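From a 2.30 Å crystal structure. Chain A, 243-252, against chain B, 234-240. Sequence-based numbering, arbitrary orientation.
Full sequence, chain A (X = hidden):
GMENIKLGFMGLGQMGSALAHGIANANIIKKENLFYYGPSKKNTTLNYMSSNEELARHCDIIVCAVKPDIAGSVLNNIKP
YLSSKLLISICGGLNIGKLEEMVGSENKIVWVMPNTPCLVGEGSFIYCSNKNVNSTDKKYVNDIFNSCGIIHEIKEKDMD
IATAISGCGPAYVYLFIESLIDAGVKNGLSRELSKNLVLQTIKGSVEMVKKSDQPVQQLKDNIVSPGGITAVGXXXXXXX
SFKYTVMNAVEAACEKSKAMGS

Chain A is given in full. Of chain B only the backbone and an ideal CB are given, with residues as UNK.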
# COMPACT_ATOMS: atom_id res chain seq x y z
N LYS A 243 13.19 9.94 -1.66
CA LYS A 243 13.29 11.01 -2.65
C LYS A 243 11.93 11.62 -2.97
O LYS A 243 11.76 12.84 -2.89
CB LYS A 243 13.96 10.49 -3.92
CG LYS A 243 14.39 11.58 -4.89
CD LYS A 243 15.33 11.02 -5.93
CE LYS A 243 16.30 12.07 -6.40
NZ LYS A 243 17.05 11.62 -7.60
N TYR A 244 10.97 10.77 -3.33
CA TYR A 244 9.62 11.21 -3.65
C TYR A 244 8.95 11.91 -2.47
O TYR A 244 8.25 12.91 -2.65
CB TYR A 244 8.75 10.03 -4.12
CG TYR A 244 7.28 10.38 -4.21
CD1 TYR A 244 6.79 11.18 -5.24
CD2 TYR A 244 6.38 9.92 -3.25
CE1 TYR A 244 5.44 11.50 -5.32
CE2 TYR A 244 5.03 10.24 -3.32
CZ TYR A 244 4.57 11.03 -4.36
OH TYR A 244 3.23 11.36 -4.44
N THR A 245 9.15 11.37 -1.27
CA THR A 245 8.61 11.95 -0.04
C THR A 245 9.04 13.40 0.13
O THR A 245 8.21 14.27 0.41
CB THR A 245 9.02 11.10 1.20
OG1 THR A 245 8.42 9.81 1.10
CG2 THR A 245 8.58 11.76 2.50
N VAL A 246 10.33 13.66 -0.06
CA VAL A 246 10.89 15.00 0.04
C VAL A 246 10.36 15.90 -1.08
O VAL A 246 9.91 17.02 -0.82
CB VAL A 246 12.45 14.97 0.03
CG1 VAL A 246 13.03 16.38 0.04
CG2 VAL A 246 12.98 14.17 1.21
N MSE A 247 10.40 15.40 -2.31
CA MSE A 247 9.93 16.13 -3.49
C MSE A 247 8.44 16.49 -3.41
O MSE A 247 8.04 17.59 -3.79
CB MSE A 247 10.19 15.33 -4.77
CG MSE A 247 11.66 15.19 -5.14
SE MSE A 247 11.89 14.32 -6.87
CE MSE A 247 11.22 15.74 -8.02
N ASN A 248 7.64 15.54 -2.91
CA ASN A 248 6.20 15.73 -2.73
C ASN A 248 5.89 16.77 -1.66
O ASN A 248 4.94 17.54 -1.80
CB ASN A 248 5.53 14.39 -2.39
CG ASN A 248 4.02 14.48 -2.35
OD1 ASN A 248 3.40 14.22 -1.33
ND2 ASN A 248 3.41 14.86 -3.47
N ALA A 249 6.69 16.79 -0.60
CA ALA A 249 6.53 17.78 0.47
C ALA A 249 6.79 19.20 -0.02
O ALA A 249 6.02 20.12 0.28
CB ALA A 249 7.45 17.45 1.63
N VAL A 250 7.88 19.37 -0.77
CA VAL A 250 8.23 20.65 -1.36
C VAL A 250 7.14 21.13 -2.33
O VAL A 250 6.72 22.28 -2.26
CB VAL A 250 9.61 20.58 -2.09
CG1 VAL A 250 9.92 21.89 -2.80
CG2 VAL A 250 10.72 20.24 -1.10
N GLU A 251 6.69 20.23 -3.20
CA GLU A 251 5.67 20.56 -4.19
C GLU A 251 4.31 20.89 -3.57
O GLU A 251 3.60 21.78 -4.05
CB GLU A 251 5.54 19.43 -5.22
CG GLU A 251 4.67 19.80 -6.43
CD GLU A 251 4.91 18.92 -7.63
OE1 GLU A 251 6.08 18.54 -7.89
OE2 GLU A 251 3.93 18.61 -8.34
N ALA A 252 3.95 20.17 -2.50
CA ALA A 252 2.72 20.44 -1.76
C ALA A 252 2.74 21.84 -1.14
O ALA A 252 1.73 22.54 -1.15
CB ALA A 252 2.50 19.39 -0.68
N UNK B 234 10.01 11.59 -14.26
CA UNK B 234 11.01 11.11 -13.32
C UNK B 234 10.45 11.12 -11.89
O UNK B 234 10.81 10.28 -11.07
CB UNK B 234 12.28 11.96 -13.41
N UNK B 235 9.57 12.08 -11.63
CA UNK B 235 8.82 12.18 -10.38
C UNK B 235 7.92 10.97 -10.19
O UNK B 235 7.77 10.46 -9.08
CB UNK B 235 7.99 13.46 -10.35
N UNK B 236 7.33 10.51 -11.30
CA UNK B 236 6.48 9.32 -11.32
C UNK B 236 7.26 8.05 -10.96
O UNK B 236 6.77 7.21 -10.21
CB UNK B 236 5.84 9.16 -12.70
N UNK B 237 8.48 7.94 -11.50
CA UNK B 237 9.35 6.79 -11.22
C UNK B 237 9.76 6.72 -9.74
O UNK B 237 9.87 5.62 -9.18
CB UNK B 237 10.60 6.86 -12.10
N UNK B 238 9.97 7.88 -9.13
CA UNK B 238 10.32 7.96 -7.71
C UNK B 238 9.15 7.59 -6.80
O UNK B 238 9.34 6.99 -5.75
CB UNK B 238 10.81 9.37 -7.37
N UNK B 239 7.95 7.97 -7.23
CA UNK B 239 6.71 7.65 -6.51
C UNK B 239 6.50 6.13 -6.42
O UNK B 239 6.11 5.61 -5.38
CB UNK B 239 5.51 8.31 -7.20
N UNK B 240 6.78 5.44 -7.53
CA UNK B 240 6.58 4.00 -7.61
C UNK B 240 7.85 3.18 -7.36
O UNK B 240 7.92 2.00 -7.73
CB UNK B 240 6.01 3.65 -8.99

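The two helices cross at 126° between their N-to-C directions, with axes 9.0 Å apart at closest approach. Chain A offers A:Lys243, A:Tyr244, A:Met247, A:Asn248 and A:Glu251.

Position 234 is helical, and its CB points sideways. Nothing of chain A lies within 5.5 Å of that CB, so most side chains compatible with a helix would suit, polar or apolar. The residue is B:Leu234, which makes no contact here.

At position 235 the CB also points sideways, 4.6 Å from CE of A:Met247. Beyond it lies a hollow bounded by A:Tyr244, A:Met247, A:Asn248 and A:Glu251, with the amide of A:Asn248 at its far side. A short side chain could not reach that amide. A long apolar chain could fill part of the hollow; a large aromatic with a polar tip would also meet the donor. The residue is B:Tyr235, a knob in this hole. ND2 of A:Asn248 donates a hydrogen bond to OH of B:Tyr235 at 2.8 Å. CE of A:Met247 packs at the ring edge, 3.6 Å from CD1 of B:Tyr235. OE1 of A:Glu251 lies over one face of the B:Tyr235 ring and CD1 of A:Tyr244 over the opposite face. The two tyrosine rings meet obliquely, with planes at 56°.

Position 236 points away and position 237 is out of reach, so most helix-compatible side chains would suit both. They are B:Ser236 and B:Leu237, and neither contacts the chain A stretch.

Position 238 points toward chain A. Its CB is 3.9 Å from CB of A:Tyr244 and 4.8 Å from CB of A:Lys243. The space beside A:Tyr244 is tight, but a flexible chain can run along A:Lys243. The ammonium group favours an acid; glutamine or a slim apolar chain would also be plausible. The residue is B:Glu238. Its OE2 lies 3.4 Å from CD of A:Lys243. OE1 of B:Glu238 is 4.5 Å from NZ of A:Lys243, too far for a salt bridge. Water 1 bridges the gap: it accepts from NZ of A:Lys243 at 3.2 Å and donates to OE1 of B:Glu238 at 3.2 Å.

Position 239 has a sideways CB, 3.7 Å from CD1 of A:Tyr244. A ring face is available, with open space beyond. Lysine, arginine, methionine or leucine could lay aliphatic carbon there. The residue is B:Lys239. CG of B:Lys239 sits over a face of the A:Tyr244 ring, 3.7 Å from the ring centroid, in a CH-pi contact. The end of the side chain leads away.

Position 240 leaves helical phi/psi (-97/19) and points away. Most residues could adopt these angles. Asparagine or another polar residue would suit, and so would glycine. The residue is B:Asn240, with no contact to chain A here.

Chain B, residues 234-240: LYSLEKN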
# COMPACT_ATOMS: atom_id res chain seq x y z
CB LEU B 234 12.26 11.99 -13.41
CG LEU B 234 13.64 11.31 -13.43
CD1 LEU B 234 13.73 10.26 -14.52
CD2 LEU B 234 14.71 12.37 -13.62
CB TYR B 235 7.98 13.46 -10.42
CG TYR B 235 7.22 13.81 -9.16
CD1 TYR B 235 7.88 14.29 -8.03
CD2 TYR B 235 5.83 13.71 -9.12
CE1 TYR B 235 7.18 14.64 -6.88
CE2 TYR B 235 5.12 14.05 -7.98
CZ TYR B 235 5.80 14.51 -6.86
OH TYR B 235 5.10 14.85 -5.73
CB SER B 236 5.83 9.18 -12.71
OG SER B 236 5.01 8.03 -12.79
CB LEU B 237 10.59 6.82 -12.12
CG LEU B 237 10.42 6.56 -13.62
CD1 LEU B 237 11.70 6.85 -14.37
CD2 LEU B 237 9.95 5.14 -13.92
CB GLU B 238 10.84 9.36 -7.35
CG GLU B 238 12.16 9.76 -8.03
CD GLU B 238 13.29 8.78 -7.77
OE1 GLU B 238 14.02 8.46 -8.74
OE2 GLU B 238 13.45 8.32 -6.62
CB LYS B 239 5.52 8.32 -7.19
CG LYS B 239 4.21 8.22 -6.43
CD LYS B 239 3.07 8.86 -7.20
CE LYS B 239 1.73 8.71 -6.48
NZ LYS B 239 1.25 7.30 -6.46
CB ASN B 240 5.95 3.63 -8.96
CG ASN B 240 4.58 4.25 -9.15
OD1 ASN B 240 3.76 4.27 -8.23
ND2 ASN B 240 4.32 4.75 -10.36
O HOH W 1 15.95 10.41 -10.34
O HOH W 2 11.84 7.67 -4.45
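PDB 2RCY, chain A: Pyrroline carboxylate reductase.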